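Long-range contacts in aminotransferase class I and II (Streptococcus suis 89/1591, PDB 3OP7), which probably transfers amino groups between amino acids and keto acids, using a pyridoxal 5'-phosphate cofactor carried on a lysine as an internal aldimine: residues Lys3-Gly8 / Tyr115-Asp120; Ser110-Thr114 / Arg339-Asp343; Tyr189-Val195 / Lys213-Ser219. One frame throughout, in Å; residues are numbered along the deposited sequence.

Contact 1 of 3, residues Lys3-Gly8 / Tyr115-Asp120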
loop_
_atom_site.group_PDB
_atom_site.type_symbol
_atom_site.label_atom_id
_atom_site.label_comp_id
_atom_site.label_asym_id
_atom_site.label_seq_id
_atom_site.Cartn_x
_atom_site.Cartn_y
_atom_site.Cartn_z
ATOM N N LYS A 3 2.333 19.617 -5.386
ATOM C CA LYS A 3 3.642 18.942 -5.428
ATOM C C LYS A 3 3.493 17.474 -5.859
ATOM O O LYS A 3 4.483 16.729 -5.929
ATOM C CB LYS A 3 4.437 19.122 -4.112
ATOM C CG LYS A 3 5.457 20.339 -4.097
ATOM C CD LYS A 3 6.510 20.252 -5.174
ATOM C CE LYS A 3 6.214 21.191 -6.347
ATOM N NZ LYS A 3 6.746 20.665 -7.643
ATOM N N LEU A 4 2.254 17.054 -6.091
ATOM C CA LEU A 4 1.967 15.654 -6.499
ATOM C C LEU A 4 0.877 15.679 -7.566
ATOM O O LEU A 4 -0.295 15.801 -7.225
ATOM C CB LEU A 4 1.538 14.745 -5.350
ATOM C CG LEU A 4 1.488 13.263 -5.728
ATOM C CD1 LEU A 4 2.895 12.660 -5.922
ATOM C CD2 LEU A 4 0.694 12.434 -4.678
ATOM N N PRO A 5 1.280 15.608 -8.851
ATOM C CA PRO A 5 0.375 15.614 -10.006
ATOM C C PRO A 5 -0.467 14.347 -10.052
ATOM O O PRO A 5 -0.040 13.286 -9.567
ATOM C CB PRO A 5 1.344 15.657 -11.241
ATOM C CG PRO A 5 2.696 16.045 -10.699
ATOM C CD PRO A 5 2.688 15.498 -9.253
ATOM N N ARG A 6 -1.657 14.425 -10.625
ATOM C CA ARG A 6 -2.395 13.167 -10.895
ATOM C C ARG A 6 -1.476 12.202 -11.650
ATOM O O ARG A 6 -0.615 12.648 -12.396
ATOM C CB ARG A 6 -3.609 13.458 -11.764
ATOM C CG ARG A 6 -4.776 14.162 -11.034
ATOM C CD ARG A 6 -5.821 14.644 -12.059
ATOM N NE ARG A 6 -5.175 15.480 -13.098
ATOM C CZ ARG A 6 -5.598 15.628 -14.356
ATOM N NH1 ARG A 6 -6.708 15.018 -14.800
ATOM N NH2 ARG A 6 -4.908 16.421 -15.181
ATOM N N PHE A 7 -1.697 10.910 -11.469
ATOM C CA PHE A 7 -0.918 9.851 -12.093
ATOM C C PHE A 7 -1.506 9.674 -13.509
ATOM O O PHE A 7 -2.657 9.296 -13.664
ATOM C CB PHE A 7 -1.006 8.584 -11.217
ATOM C CG PHE A 7 0.136 7.612 -11.405
ATOM C CD1 PHE A 7 0.275 6.905 -12.616
ATOM C CD2 PHE A 7 1.039 7.356 -10.371
ATOM C CE1 PHE A 7 1.293 5.991 -12.792
ATOM C CE2 PHE A 7 2.067 6.458 -10.520
ATOM C CZ PHE A 7 2.193 5.739 -11.740
ATOM N N GLY A 8 -0.721 10.036 -14.532
ATOM C CA GLY A 8 -1.245 10.234 -15.858
ATOM C C GLY A 8 -1.831 9.009 -16.520
ATOM O O GLY A 8 -2.920 9.084 -17.086
ATOM N N TYR A 115 8.454 5.223 -15.294
ATOM C CA TYR A 115 7.296 5.035 -14.388
ATOM C C TYR A 115 7.109 6.217 -13.429
ATOM O O TYR A 115 8.056 6.648 -12.761
ATOM C CB TYR A 115 7.466 3.725 -13.622
ATOM C CG TYR A 115 6.149 3.188 -13.102
ATOM C CD1 TYR A 115 5.181 2.767 -13.977
ATOM C CD2 TYR A 115 5.890 3.088 -11.752
ATOM C CE1 TYR A 115 3.976 2.273 -13.540
ATOM C CE2 TYR A 115 4.727 2.564 -11.312
ATOM C CZ TYR A 115 3.739 2.177 -12.202
ATOM O OH TYR A 115 2.503 1.663 -11.777
ATOM N N GLN A 116 5.911 6.797 -13.388
ATOM C CA GLN A 116 5.740 8.134 -12.785
ATOM C C GLN A 116 6.114 8.234 -11.306
ATOM O O GLN A 116 6.504 9.286 -10.836
ATOM C CB GLN A 116 4.305 8.662 -13.033
ATOM C CG GLN A 116 4.058 10.086 -12.556
ATOM C CD GLN A 116 2.694 10.629 -12.946
ATOM O OE1 GLN A 116 1.969 10.006 -13.733
ATOM N NE2 GLN A 116 2.346 11.805 -12.420
ATOM N N GLN A 117 6.015 7.130 -10.573
ATOM C CA GLN A 117 6.425 7.132 -9.167
ATOM C C GLN A 117 7.848 7.685 -8.990
ATOM O O GLN A 117 8.141 8.363 -7.998
ATOM C CB GLN A 117 6.429 5.719 -8.615
ATOM C CG GLN A 117 5.042 5.137 -8.249
ATOM C CD GLN A 117 5.196 3.828 -7.531
ATOM O OE1 GLN A 117 5.719 2.876 -8.091
ATOM N NE2 GLN A 117 4.723 3.771 -6.265
ATOM N N LEU A 118 8.707 7.316 -9.929
ATOM C CA LEU A 118 10.134 7.455 -9.742
ATOM C C LEU A 118 10.614 8.908 -9.731
ATOM O O LEU A 118 11.656 9.194 -9.107
ATOM C CB LEU A 118 10.933 6.637 -10.770
ATOM C CG LEU A 118 10.713 5.125 -10.715
ATOM C CD1 LEU A 118 11.495 4.516 -11.902
ATOM C CD2 LEU A 118 11.057 4.479 -9.305
ATOM N N TYR A 119 9.863 9.808 -10.354
ATOM C CA TYR A 119 10.185 11.239 -10.339
ATOM C C TYR A 119 9.191 12.092 -9.553
ATOM O O TYR A 119 9.617 13.028 -8.894
ATOM C CB TYR A 119 10.417 11.783 -11.750
ATOM C CG TYR A 119 9.321 11.530 -12.749
ATOM C CD1 TYR A 119 8.236 12.387 -12.838
ATOM C CD2 TYR A 119 9.345 10.418 -13.577
ATOM C CE1 TYR A 119 7.242 12.158 -13.752
ATOM C CE2 TYR A 119 8.350 10.161 -14.447
ATOM C CZ TYR A 119 7.280 11.037 -14.530
ATOM O OH TYR A 119 6.259 10.788 -15.417
ATOM N N ASP A 120 7.902 11.754 -9.564
ATOM C CA ASP A 120 6.926 12.571 -8.853
ATOM C C ASP A 120 6.876 12.329 -7.360
ATOM O O ASP A 120 6.611 13.267 -6.608
ATOM C CB ASP A 120 5.557 12.519 -9.528
ATOM C CG ASP A 120 5.442 13.518 -10.691
ATOM O OD1 ASP A 120 6.222 14.536 -10.717
ATOM O OD2 ASP A 120 4.570 13.287 -11.585
#
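The N-terminal arm of this fold type I aminotransferase runs, as an extended loop, past the start of helix 117-124 in the large domain, and Q116 fastens it there. The flat amide suits the place because it offers a donor and an acceptor side by side. Q116 NE2 gives one hydrogen bond to R6 O (3.1 Å) and another to D120 OD2 (2.8 Å), while Q116 OE1 accepts from G8 N (2.8 Å). That last bond satisfies an amide at the first turn of helix 8-16, just after F7 at the N-cap position. Both chi1 and chi2 of Q116 are t, so the side chain is stretched out far enough to reach the arm. Apolar packing backs up the polar bonds: the Q116 CB lies over the face of the F7 ring, a CH-pi contact 4.0 Å from the centroid, and F7 turns its edge to the face of Y115, with centroids 5.6 Å apart and planes at 64°. The second subunit closes over the arm, its Y250 bonding through OH to P5 O and stacking edge-to-face with F7. Y250 O of that subunit also accepts from Q117 NE2, and Q117 OE1 is satisfied by N94. Beyond Q116 the P5 ring packs against the D120 carboxylate, P5 CG lying 3.5 Å from D120 OD2.

Contact 2 of 3, residues Ser110-Thr114 / Arg339-Asp343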
loop_
_atom_site.group_PDB
_atom_site.type_symbol
_atom_site.label_atom_id
_atom_site.label_comp_id
_atom_site.label_asym_id
_atom_site.label_seq_id
_atom_site.Cartn_x
_atom_site.Cartn_y
_atom_site.Cartn_z
ATOM N N SER A 110 16.216 11.301 -12.116
ATOM C CA SER A 110 15.347 10.231 -12.583
ATOM C C SER A 110 15.400 10.099 -14.052
ATOM O O SER A 110 15.346 11.111 -14.768
ATOM C CB SER A 110 13.904 10.485 -12.181
ATOM O OG SER A 110 13.064 9.436 -12.675
ATOM N N LEU A 111 15.539 8.848 -14.504
ATOM C CA LEU A 111 15.271 8.487 -15.882
ATOM C C LEU A 111 13.938 9.120 -16.302
ATOM O O LEU A 111 13.021 9.236 -15.493
ATOM C CB LEU A 111 15.206 6.957 -16.005
ATOM C CG LEU A 111 15.185 6.323 -17.393
ATOM C CD1 LEU A 111 16.464 6.636 -18.140
ATOM C CD2 LEU A 111 14.898 4.789 -17.254
ATOM N N TYR A 112 13.831 9.527 -17.574
ATOM C CA TYR A 112 12.645 10.268 -17.991
ATOM C C TYR A 112 12.452 10.198 -19.493
ATOM O O TYR A 112 13.424 10.373 -20.267
ATOM C CB TYR A 112 12.718 11.742 -17.555
ATOM C CG TYR A 112 11.410 12.448 -17.747
ATOM C CD1 TYR A 112 10.405 12.328 -16.786
ATOM C CD2 TYR A 112 11.136 13.191 -18.894
ATOM C CE1 TYR A 112 9.179 12.924 -16.931
ATOM C CE2 TYR A 112 9.890 13.828 -19.040
ATOM C CZ TYR A 112 8.918 13.668 -18.060
ATOM O OH TYR A 112 7.664 14.260 -18.148
ATOM N N PRO A 113 11.213 9.904 -19.933
ATOM C CA PRO A 113 10.075 9.405 -19.200
ATOM C C PRO A 113 10.358 8.052 -18.629
ATOM O O PRO A 113 11.219 7.329 -19.099
ATOM C CB PRO A 113 8.986 9.197 -20.285
ATOM C CG PRO A 113 9.479 9.618 -21.449
ATOM C CD PRO A 113 10.866 10.150 -21.335
ATOM N N THR A 114 9.659 7.733 -17.561
ATOM C CA THR A 114 9.770 6.448 -16.944
ATOM C C THR A 114 8.507 6.257 -16.108
ATOM O O THR A 114 7.591 7.064 -16.176
ATOM C CB THR A 114 11.013 6.361 -16.001
ATOM O OG1 THR A 114 11.157 5.015 -15.585
ATOM C CG2 THR A 114 10.891 7.277 -14.742
ATOM N N ARG A 339 0.883 11.153 -22.345
ATOM C CA ARG A 339 0.802 10.742 -20.935
ATOM C C ARG A 339 2.182 10.371 -20.353
ATOM O O ARG A 339 2.308 10.212 -19.115
ATOM C CB ARG A 339 -0.181 9.580 -20.750
ATOM C CG ARG A 339 -1.629 9.866 -21.191
ATOM C CD ARG A 339 -2.224 10.997 -20.380
ATOM N NE ARG A 339 -3.587 11.412 -20.719
ATOM C CZ ARG A 339 -4.589 11.518 -19.853
ATOM N NH1 ARG A 339 -4.423 11.179 -18.562
ATOM N NH2 ARG A 339 -5.755 11.982 -20.265
ATOM N N PHE A 340 3.173 10.230 -21.229
ATOM C CA PHE A 340 4.600 10.058 -20.892
ATOM C C PHE A 340 5.465 11.267 -21.356
ATOM O O PHE A 340 6.691 11.177 -21.447
ATOM C CB PHE A 340 5.124 8.748 -21.526
ATOM C CG PHE A 340 4.220 7.562 -21.327
ATOM C CD1 PHE A 340 3.211 7.277 -22.237
ATOM C CD2 PHE A 340 4.349 6.731 -20.214
ATOM C CE1 PHE A 340 2.351 6.193 -22.045
ATOM C CE2 PHE A 340 3.489 5.648 -20.012
ATOM C CZ PHE A 340 2.493 5.374 -20.932
ATOM N N GLU A 341 4.824 12.404 -21.642
ATOM C CA GLU A 341 5.459 13.574 -22.210
ATOM C C GLU A 341 6.310 13.275 -23.446
ATOM O O GLU A 341 7.304 13.945 -23.707
ATOM C CB GLU A 341 6.237 14.406 -21.165
ATOM C CG GLU A 341 6.327 15.921 -21.572
ATOM C CD GLU A 341 7.127 16.814 -20.603
ATOM O OE1 GLU A 341 7.585 16.315 -19.551
ATOM O OE2 GLU A 341 7.316 18.022 -20.917
ATOM N N ARG A 342 5.871 12.308 -24.250
ATOM C CA ARG A 342 6.439 12.101 -25.588
ATOM C C ARG A 342 5.316 11.860 -26.579
ATOM O O ARG A 342 4.981 10.706 -26.893
ATOM C CB ARG A 342 7.370 10.894 -25.610
ATOM C CG ARG A 342 8.683 11.079 -24.860
ATOM C CD ARG A 342 9.726 11.860 -25.696
ATOM N NE ARG A 342 11.096 11.752 -25.135
ATOM C CZ ARG A 342 11.526 12.406 -24.065
ATOM N NH1 ARG A 342 10.686 13.233 -23.422
ATOM N NH2 ARG A 342 12.804 12.246 -23.630
ATOM N N ASP A 343 4.732 12.946 -27.085
ATOM C CA ASP A 343 3.634 12.837 -28.038
ATOM C C ASP A 343 4.224 12.325 -29.381
ATOM O O ASP A 343 5.429 12.371 -29.594
ATOM C CB ASP A 343 2.933 14.206 -28.171
ATOM C CG ASP A 343 1.460 14.103 -28.596
ATOM O OD1 ASP A 343 1.045 13.039 -29.109
ATOM O OD2 ASP A 343 0.719 15.113 -28.452
#
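Y112, the last residue of strand 107-112, reaches across to the loop 339-343 with chi1 at t, which swings its ring out so that the hydroxyl meets a carboxylate. Y112 OH donates a very short hydrogen bond of 2.5 Å to E341 OE1, and the glutamate, t at both chi1 and chi2, is extended to receive it. The backbone of E341 has positive phi (50°), in the left-handed region, and this turns its CB toward the strand. R342 instead folds back, m at chi1 and chi2, bringing its guanidinium under the proline ring: P113 CD sits over one face, 3.6 Å from R342 CZ. The rigid P113, preceded by a cis peptide bond, places its CG 3.2 Å from F340 O and its CB 4.1 Å from F340 CB. R342 NH1 makes a weak hydrogen bond to E341 O (3.5 Å), whereas R342 NH2 hydrogen-bonds Q133 OE1 and I134 O. The contact thus joins the large domain of the fold type I aminotransferase, at an inner strand of its sheet, to the C-terminal small domain, at the loop between strands 335-336 and 345-348, with strand 128-135 alongside and Y119 of helix 117-124 edge-to-face with Y112.

Contact 3 of 3, residues Tyr189-Val195 / Lys213-Ser219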
loop_
_atom_site.group_PDB
_atom_site.type_symbol
_atom_site.label_atom_id
_atom_site.label_comp_id
_atom_site.label_asym_id
_atom_site.label_seq_id
_atom_site.Cartn_x
_atom_site.Cartn_y
_atom_site.Cartn_z
ATOM N N TYR A 189 22.642 6.465 -4.114
ATOM C CA TYR A 189 21.932 5.223 -4.268
ATOM C C TYR A 189 21.480 5.191 -5.690
ATOM O O TYR A 189 21.252 6.241 -6.295
ATOM C CB TYR A 189 20.656 5.197 -3.478
ATOM C CG TYR A 189 20.790 5.260 -1.973
ATOM C CD1 TYR A 189 21.374 4.239 -1.288
ATOM C CD2 TYR A 189 20.276 6.361 -1.248
ATOM C CE1 TYR A 189 21.483 4.296 0.123
ATOM C CE2 TYR A 189 20.366 6.426 0.137
ATOM C CZ TYR A 189 20.962 5.386 0.818
ATOM O OH TYR A 189 21.045 5.450 2.198
ATOM N N ILE A 190 21.267 3.995 -6.196
ATOM C CA ILE A 190 20.545 3.801 -7.457
ATOM C C ILE A 190 19.344 2.899 -7.189
ATOM O O ILE A 190 19.496 1.729 -6.829
ATOM C CB ILE A 190 21.412 3.185 -8.586
ATOM C CG1 ILE A 190 22.596 4.095 -8.958
ATOM C CG2 ILE A 190 20.508 2.946 -9.826
ATOM C CD1 ILE A 190 23.616 3.472 -9.912
ATOM N N LEU A 191 18.148 3.473 -7.312
ATOM C CA LEU A 191 16.900 2.739 -7.177
ATOM C C LEU A 191 16.601 2.252 -8.592
ATOM O O LEU A 191 16.571 3.062 -9.552
ATOM C CB LEU A 191 15.779 3.656 -6.763
ATOM C CG LEU A 191 14.336 3.087 -6.846
ATOM C CD1 LEU A 191 14.209 1.707 -6.090
ATOM C CD2 LEU A 191 13.277 4.098 -6.315
ATOM N N SER A 192 16.462 0.947 -8.754
ATOM C CA SER A 192 16.121 0.364 -10.047
ATOM C C SER A 192 14.839 -0.482 -9.959
ATOM O O SER A 192 14.796 -1.499 -9.268
ATOM C CB SER A 192 17.295 -0.487 -10.533
ATOM O OG SER A 192 17.038 -1.015 -11.829
ATOM N N ASP A 193 13.770 0.005 -10.575
ATOM C CA ASP A 193 12.530 -0.715 -10.673
ATOM C C ASP A 193 12.671 -1.724 -11.829
ATOM O O ASP A 193 12.800 -1.355 -13.020
ATOM C CB ASP A 193 11.387 0.283 -10.876
ATOM C CG ASP A 193 10.037 -0.370 -11.190
ATOM O OD1 ASP A 193 9.977 -1.505 -11.696
ATOM O OD2 ASP A 193 9.035 0.336 -11.056
ATOM N N GLU A 194 12.746 -2.983 -11.432
ATOM C CA GLU A 194 13.064 -4.080 -12.284
ATOM C C GLU A 194 11.908 -5.022 -12.535
ATOM O O GLU A 194 12.118 -6.202 -12.814
ATOM C CB GLU A 194 14.320 -4.808 -11.753
ATOM C CG GLU A 194 15.510 -3.863 -11.769
ATOM C CD GLU A 194 16.789 -4.325 -11.090
ATOM O OE1 GLU A 194 16.771 -5.284 -10.298
ATOM O OE2 GLU A 194 17.853 -3.703 -11.409
ATOM N N VAL A 195 10.679 -4.527 -12.484
ATOM C CA VAL A 195 9.533 -5.407 -12.766
ATOM C C VAL A 195 9.599 -6.090 -14.138
ATOM O O VAL A 195 9.069 -7.203 -14.274
ATOM C CB VAL A 195 8.139 -4.699 -12.588
ATOM C CG1 VAL A 195 7.923 -4.292 -11.094
ATOM C CG2 VAL A 195 7.946 -3.502 -13.523
ATOM N N LYS A 213 25.200 -0.089 -3.218
ATOM C CA LYS A 213 24.128 0.902 -2.936
ATOM C C LYS A 213 23.020 0.891 -4.026
ATOM O O LYS A 213 22.289 1.873 -4.210
ATOM C CB LYS A 213 24.750 2.297 -2.778
ATOM C CG LYS A 213 25.277 2.575 -1.390
ATOM C CD LYS A 213 26.046 3.931 -1.337
ATOM C CE LYS A 213 25.667 4.687 -0.066
ATOM N NZ LYS A 213 26.560 5.871 0.218
ATOM N N GLY A 214 22.894 -0.239 -4.725
ATOM C CA GLY A 214 21.799 -0.474 -5.642
ATOM C C GLY A 214 20.619 -0.994 -4.829
ATOM O O GLY A 214 20.816 -1.866 -3.977
ATOM N N ILE A 215 19.430 -0.479 -5.128
ATOM C CA ILE A 215 18.175 -0.812 -4.403
ATOM C C ILE A 215 17.268 -1.357 -5.512
ATOM O O ILE A 215 16.904 -0.613 -6.442
ATOM C CB ILE A 215 17.531 0.404 -3.722
ATOM C CG1 ILE A 215 18.477 1.029 -2.692
ATOM C CG2 ILE A 215 16.156 0.010 -3.075
ATOM C CD1 ILE A 215 17.988 2.368 -2.154
ATOM N N ALA A 216 17.019 -2.671 -5.481
ATOM C CA ALA A 216 16.211 -3.363 -6.475
ATOM C C ALA A 216 14.770 -3.464 -6.042
ATOM O O ALA A 216 14.505 -3.861 -4.905
ATOM C CB ALA A 216 16.769 -4.766 -6.724
ATOM N N VAL A 217 13.865 -3.056 -6.932
ATOM C CA VAL A 217 12.445 -3.162 -6.703
ATOM C C VAL A 217 11.937 -4.141 -7.742
ATOM O O VAL A 217 12.295 -4.101 -8.937
ATOM C CB VAL A 217 11.726 -1.791 -6.771
ATOM C CG1 VAL A 217 10.217 -1.946 -7.077
ATOM C CG2 VAL A 217 11.940 -1.009 -5.456
ATOM N N ASN A 218 11.103 -5.081 -7.301
ATOM C CA ASN A 218 10.558 -6.042 -8.241
ATOM C C ASN A 218 9.199 -6.545 -7.731
ATOM O O ASN A 218 8.733 -6.147 -6.665
ATOM C CB ASN A 218 11.542 -7.188 -8.478
ATOM C CG ASN A 218 11.465 -7.796 -9.920
ATOM O OD1 ASN A 218 10.377 -7.932 -10.492
ATOM N ND2 ASN A 218 12.641 -8.145 -10.522
ATOM N N SER A 219 8.559 -7.383 -8.534
ATOM C CA SER A 219 7.281 -7.972 -8.104
ATOM C C SER A 219 6.856 -9.143 -8.959
ATOM O O SER A 219 7.489 -9.470 -9.953
ATOM C CB SER A 219 6.193 -6.948 -8.075
ATOM O OG SER A 219 5.600 -6.732 -9.300
HETATM O O HOH W 1 15.388 -7.449 -9.407
HETATM O O HOH W 2 7.262 -8.334 -12.452
HETATM O O HOH W 3 10.801 -9.518 -12.724
#
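Two neighbouring parallel strands of the large sheet, 189-193 and 214-219, form a beta-alpha-beta unit with helix 207-210 and lead at their C-terminal ends into the pyridoxal phosphate site. Five backbone hydrogen bonds alternate between them: I190 N to K213 O (3.1 Å), I215 N to I190 O (2.8 Å), S192 N to I215 O (2.8 Å), V217 N to S192 O (3.0 Å) and E194 N to V217 O (2.8 Å). On the face carrying L191, D193, I215 and V217, I215 and V217 pack against helix 89-101, and L191 CD1 meets V217 CG2 at 3.6 Å and I215 CG2 at 4.0 Å. On the other face I190 packs on helix 173-184, while the small S192 and A216 further along leave room for E194, whose OE2 accepts from S192 OG (2.8 Å) and whose OE1 is held by S206. Water 1 joins E194 OE1 (2.7 Å) to N218 ND2 (3.0 Å). Past the strand, D193 OD1 accepts from V195 N (3.2 Å), an Asx turn, leaving OD2 to bond N94 and the pyridine N1 of the lysine-cofactor adduct at position 222. S219 OG bonds S221 N and the cofactor phosphate. An aspartate beside N1, as in other fold type I enzymes, probably keeps that nitrogen protonated, so the ring can draw electrons from the substrate during transamination.

From the N terminus, the arm 3-8 meets residues 115-120 in contact 1, closing a loop of over a hundred residues. Before it closes, strand 107-112 has opened contact 2, whose partner comes only at 339-343, so these two contacts cross; they also touch, through G8 O and R339 NH1 (3.0 Å) and through Y119 CB and S110 OG (3.7 Å). Contact 3 opens after contact 1 has closed and lies wholly within the long span of contact 2. Contact 1 fixes the arm to the large domain, contact 2 joins that domain's sheet to the later antiparallel one, and contact 3 pairs strands of the large sheet; L118 of contact 1 packs on L191 of contact 3.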